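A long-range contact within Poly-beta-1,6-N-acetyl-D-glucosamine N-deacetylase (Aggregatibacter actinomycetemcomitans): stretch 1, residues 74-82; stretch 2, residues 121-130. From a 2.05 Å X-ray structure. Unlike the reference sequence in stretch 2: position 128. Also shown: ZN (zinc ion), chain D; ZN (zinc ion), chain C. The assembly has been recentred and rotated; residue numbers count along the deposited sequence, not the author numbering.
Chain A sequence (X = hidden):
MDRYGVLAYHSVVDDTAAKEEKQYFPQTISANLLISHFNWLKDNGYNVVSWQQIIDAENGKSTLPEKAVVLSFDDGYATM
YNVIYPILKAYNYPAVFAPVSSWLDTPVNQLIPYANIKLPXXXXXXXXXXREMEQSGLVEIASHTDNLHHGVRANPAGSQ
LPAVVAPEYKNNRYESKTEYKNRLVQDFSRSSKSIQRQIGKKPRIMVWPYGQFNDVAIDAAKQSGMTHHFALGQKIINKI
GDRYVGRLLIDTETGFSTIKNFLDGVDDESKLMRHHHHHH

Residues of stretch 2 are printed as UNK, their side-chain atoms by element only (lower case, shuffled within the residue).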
# COMPACT_ATOMS: atom_id res chain seq x y z
N ASP A 74 3.22 1.60 1.59
CA ASP A 74 1.87 1.86 2.12
C ASP A 74 1.81 3.02 3.12
O ASP A 74 2.69 3.16 3.97
CB ASP A 74 1.31 0.67 2.90
CG ASP A 74 1.05 -0.58 2.07
OD1 ASP A 74 1.20 -0.59 0.83
OD2 ASP A 74 0.61 -1.58 2.73
N ASP A 75 0.72 3.81 2.97
CA ASP A 75 0.02 4.61 3.97
C ASP A 75 -0.00 6.11 3.70
O ASP A 75 -0.93 6.75 4.12
CB ASP A 75 0.53 4.41 5.41
CG ASP A 75 0.13 3.12 5.98
OD1 ASP A 75 -0.38 2.24 5.27
OD2 ASP A 75 0.31 2.99 7.20
N GLY A 76 0.96 6.62 2.95
CA GLY A 76 1.05 8.06 2.71
C GLY A 76 2.01 8.79 3.59
O GLY A 76 1.93 10.02 3.63
N TYR A 77 2.91 8.09 4.28
CA TYR A 77 3.92 8.85 5.14
C TYR A 77 4.77 9.80 4.34
O TYR A 77 5.22 9.43 3.27
CB TYR A 77 4.82 7.92 5.95
CG TYR A 77 4.10 6.96 6.87
CD1 TYR A 77 3.33 7.40 7.95
CD2 TYR A 77 4.17 5.60 6.64
CE1 TYR A 77 2.69 6.48 8.78
CE2 TYR A 77 3.56 4.73 7.45
CZ TYR A 77 2.81 5.16 8.52
OH TYR A 77 2.21 4.16 9.31
N ALA A 78 5.02 11.00 4.90
CA ALA A 78 5.89 11.99 4.31
C ALA A 78 7.28 11.40 3.95
O ALA A 78 7.93 11.83 3.00
CB ALA A 78 6.02 13.23 5.22
N THR A 79 7.68 10.34 4.61
CA THR A 79 8.94 9.66 4.28
C THR A 79 9.00 9.13 2.87
O THR A 79 10.09 8.92 2.37
CB THR A 79 9.26 8.50 5.23
OG1 THR A 79 8.19 7.52 5.27
CG2 THR A 79 9.59 9.10 6.61
N MSE A 80 7.85 8.83 2.27
CA MSE A 80 7.78 8.46 0.85
C MSE A 80 8.45 9.50 0.01
O MSE A 80 9.28 9.21 -0.88
CB MSE A 80 6.35 8.16 0.41
CG MSE A 80 6.30 7.77 -1.07
SE MSE A 80 6.98 5.96 -1.30
CE MSE A 80 7.45 6.13 -3.19
N TYR A 81 8.10 10.75 0.24
CA TYR A 81 8.71 11.80 -0.55
C TYR A 81 10.10 12.18 -0.09
O TYR A 81 10.96 12.48 -0.94
CB TYR A 81 7.83 13.03 -0.51
CG TYR A 81 8.28 14.20 -1.38
CD1 TYR A 81 7.97 14.24 -2.73
CD2 TYR A 81 8.91 15.29 -0.82
CE1 TYR A 81 8.35 15.32 -3.52
CE2 TYR A 81 9.28 16.38 -1.60
CZ TYR A 81 9.02 16.38 -2.94
OH TYR A 81 9.35 17.47 -3.72
N ASN A 82 10.31 12.23 1.23
CA ASN A 82 11.54 12.76 1.84
C ASN A 82 12.74 11.81 1.92
O ASN A 82 13.87 12.27 2.02
CB ASN A 82 11.30 13.25 3.28
CG ASN A 82 10.36 14.41 3.35
OD1 ASN A 82 10.28 15.21 2.42
ND2 ASN A 82 9.56 14.47 4.43
N UNK A 121 -0.68 16.89 10.50
CA UNK A 121 -0.92 16.65 9.09
C UNK A 121 0.40 16.23 8.34
O UNK A 121 0.34 15.47 7.37
c UNK A 121 -1.71 17.86 6.90
n UNK A 121 -1.84 16.21 2.82
c UNK A 121 -1.65 17.83 8.45
n UNK A 121 -0.66 15.68 4.71
n UNK A 121 -2.68 16.76 4.88
c UNK A 121 -2.67 16.81 6.35
c UNK A 121 -1.72 16.24 4.14
N UNK A 122 1.57 16.68 8.80
CA UNK A 122 2.83 16.37 8.06
C UNK A 122 3.50 15.14 8.42
O UNK A 122 4.59 14.85 7.94
c UNK A 122 3.81 17.44 8.17
c UNK A 122 3.26 18.71 7.67
n UNK A 122 3.12 19.66 8.56
o UNK A 122 2.97 18.84 6.46
N UNK A 123 2.82 14.31 9.18
CA UNK A 123 3.17 12.94 9.12
C UNK A 123 3.00 12.42 7.67
O UNK A 123 3.74 11.49 7.29
c UNK A 123 2.70 10.64 9.99
c UNK A 123 2.36 12.13 10.12
c UNK A 123 2.69 12.63 11.53
N UNK A 124 2.10 13.03 6.89
CA UNK A 124 1.77 12.53 5.55
C UNK A 124 2.12 13.45 4.43
O UNK A 124 2.19 14.67 4.61
c UNK A 124 0.28 9.85 6.48
c UNK A 124 -0.00 8.96 7.51
c UNK A 124 -0.71 11.59 7.74
c UNK A 124 0.29 12.13 5.49
c UNK A 124 -0.09 11.16 6.56
c UNK A 124 -0.66 9.39 8.66
c UNK A 124 -1.01 10.70 8.77
N UNK A 125 2.28 12.88 3.25
CA UNK A 125 2.53 13.66 2.04
C UNK A 125 1.42 14.68 1.73
O UNK A 125 0.31 14.54 2.20
c UNK A 125 1.60 11.89 0.44
c UNK A 125 2.78 12.78 0.77
c UNK A 125 4.07 11.96 0.86
N UNK A 126 1.74 15.68 0.92
CA UNK A 126 0.77 16.57 0.27
C UNK A 126 0.52 16.04 -1.16
O UNK A 126 1.34 15.34 -1.71
o UNK A 126 2.42 18.13 -0.66
c UNK A 126 1.72 18.54 1.57
c UNK A 126 1.29 18.02 0.21
N UNK A 127 -0.57 16.42 -1.77
CA UNK A 127 -0.85 16.01 -3.14
C UNK A 127 0.13 16.52 -4.21
O UNK A 127 0.31 15.84 -5.23
c UNK A 127 -3.02 13.23 -3.84
c UNK A 127 -4.75 11.66 -3.07
c UNK A 127 -5.36 12.64 -2.31
c UNK A 127 -3.66 14.24 -3.11
n UNK A 127 -5.19 15.08 -1.72
c UNK A 127 -4.80 13.93 -2.34
c UNK A 127 -2.26 16.43 -3.51
c UNK A 127 -4.32 16.06 -2.01
c UNK A 127 -3.57 11.94 -3.83
c UNK A 127 -3.38 15.61 -2.89
N UNK A 128 0.71 17.71 -3.98
CA UNK A 128 1.78 18.26 -4.82
C UNK A 128 2.91 17.26 -4.86
O UNK A 128 3.37 16.92 -5.90
c UNK A 128 2.36 19.60 -4.29
o UNK A 128 1.29 21.44 -3.12
c UNK A 128 1.28 20.73 -4.17
o UNK A 128 0.42 20.92 -5.10
N UNK A 129 3.31 16.76 -3.70
CA UNK A 129 4.37 15.74 -3.65
C UNK A 129 4.03 14.47 -4.39
O UNK A 129 4.90 13.86 -5.02
c UNK A 129 5.44 16.45 -0.01
c UNK A 129 5.40 16.57 -1.52
c UNK A 129 4.65 15.48 -2.19
o UNK A 129 4.65 15.76 0.59
n UNK A 129 6.39 17.10 0.61
N UNK A 130 2.76 14.06 -4.35
CA UNK A 130 2.31 12.86 -5.03
C UNK A 130 2.34 13.05 -6.54
O UNK A 130 2.77 12.11 -7.29
c UNK A 130 0.88 12.49 -4.63
c UNK A 130 0.39 11.27 -5.40
c UNK A 130 0.78 12.30 -3.12
ZN ZN D . 0.37 -1.88 4.78
ZN ZN C . -1.58 0.82 5.67
O HOH W 1 -1.16 -1.01 5.72

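Position 121 carries three carbons, a nitrogen, then a carbon holding two more nitrogens: a guanidinium, so R121. It touches nothing on stretch 1 and works inside its own stretch, where R121 NH1 and NH2 reach the carbonyl O of position 125 at 2.9 and 2.8 Å.

Position 122 has two carbons, the second bearing one oxygen and one nitrogen. That is a short amide, N122. Its contribution is backbone: its O lies 3.5 Å from A78 CB.

Position 123 has one carbon that forks into two, the valine pattern, V123. Its CG1 meets the edge of the Y77 ring, 3.9 Å from Y77 CD1, while its backbone O accepts from A78 N at 2.8 Å, nearly straight at 175°.

Position 124 shows one carbon and a six-carbon ring with no further atom, hence F124. The ring runs near parallel to that of Y77, at 18°, but is slid apart, with centroids 5.7 Å from each other; Y77 CD1 and F124 CE1 come within 3.7 Å. G76 O sits at the edge of the F124 ring and 3.2 Å from F124 CA.

Position 125 repeats the three-carbon fork, so it is V125. V125 CG1 lies 3.7 Å from Y77 O and 4.1 Å from Y81 CB, and V125 N donates to G76 O at 2.9 Å.

Position 126 has one carbon carrying an oxygen and a carbon: T126. It leaves stretch 1 alone and caps the following helix, accepting a weak bond from the backbone N of position 129.

Position 127, with fused five- and six-membered rings holding eight carbons and one nitrogen, is W127, out of reach of stretch 1. Position 128 has two carbons, the second with two oxygens: D128, which differs from the reference sequence and makes no contact here.

Position 129 has three carbons, the third carrying one oxygen and one nitrogen, so Q129. Its CG lies over the face of the Y81 ring, 3.5 Å from the centroid, and its OE1 accepts from T126 N at 2.9 Å.

Position 130 is another three-carbon fork, V130, pointing away.

The contact rests on a single backbone bridge, Y77 with F124, clasped by two hydrogen bonds. Glycine suits position 76: an ideal CB built on G76 would be jammed against the preceding carbonyl O. Around that clasp, V123, F124 and V125 pack against Y77 and Y81, and Q129 extends the packing onto the helix.

Stretch 2, residues 121-130: RNVFVTWDQV
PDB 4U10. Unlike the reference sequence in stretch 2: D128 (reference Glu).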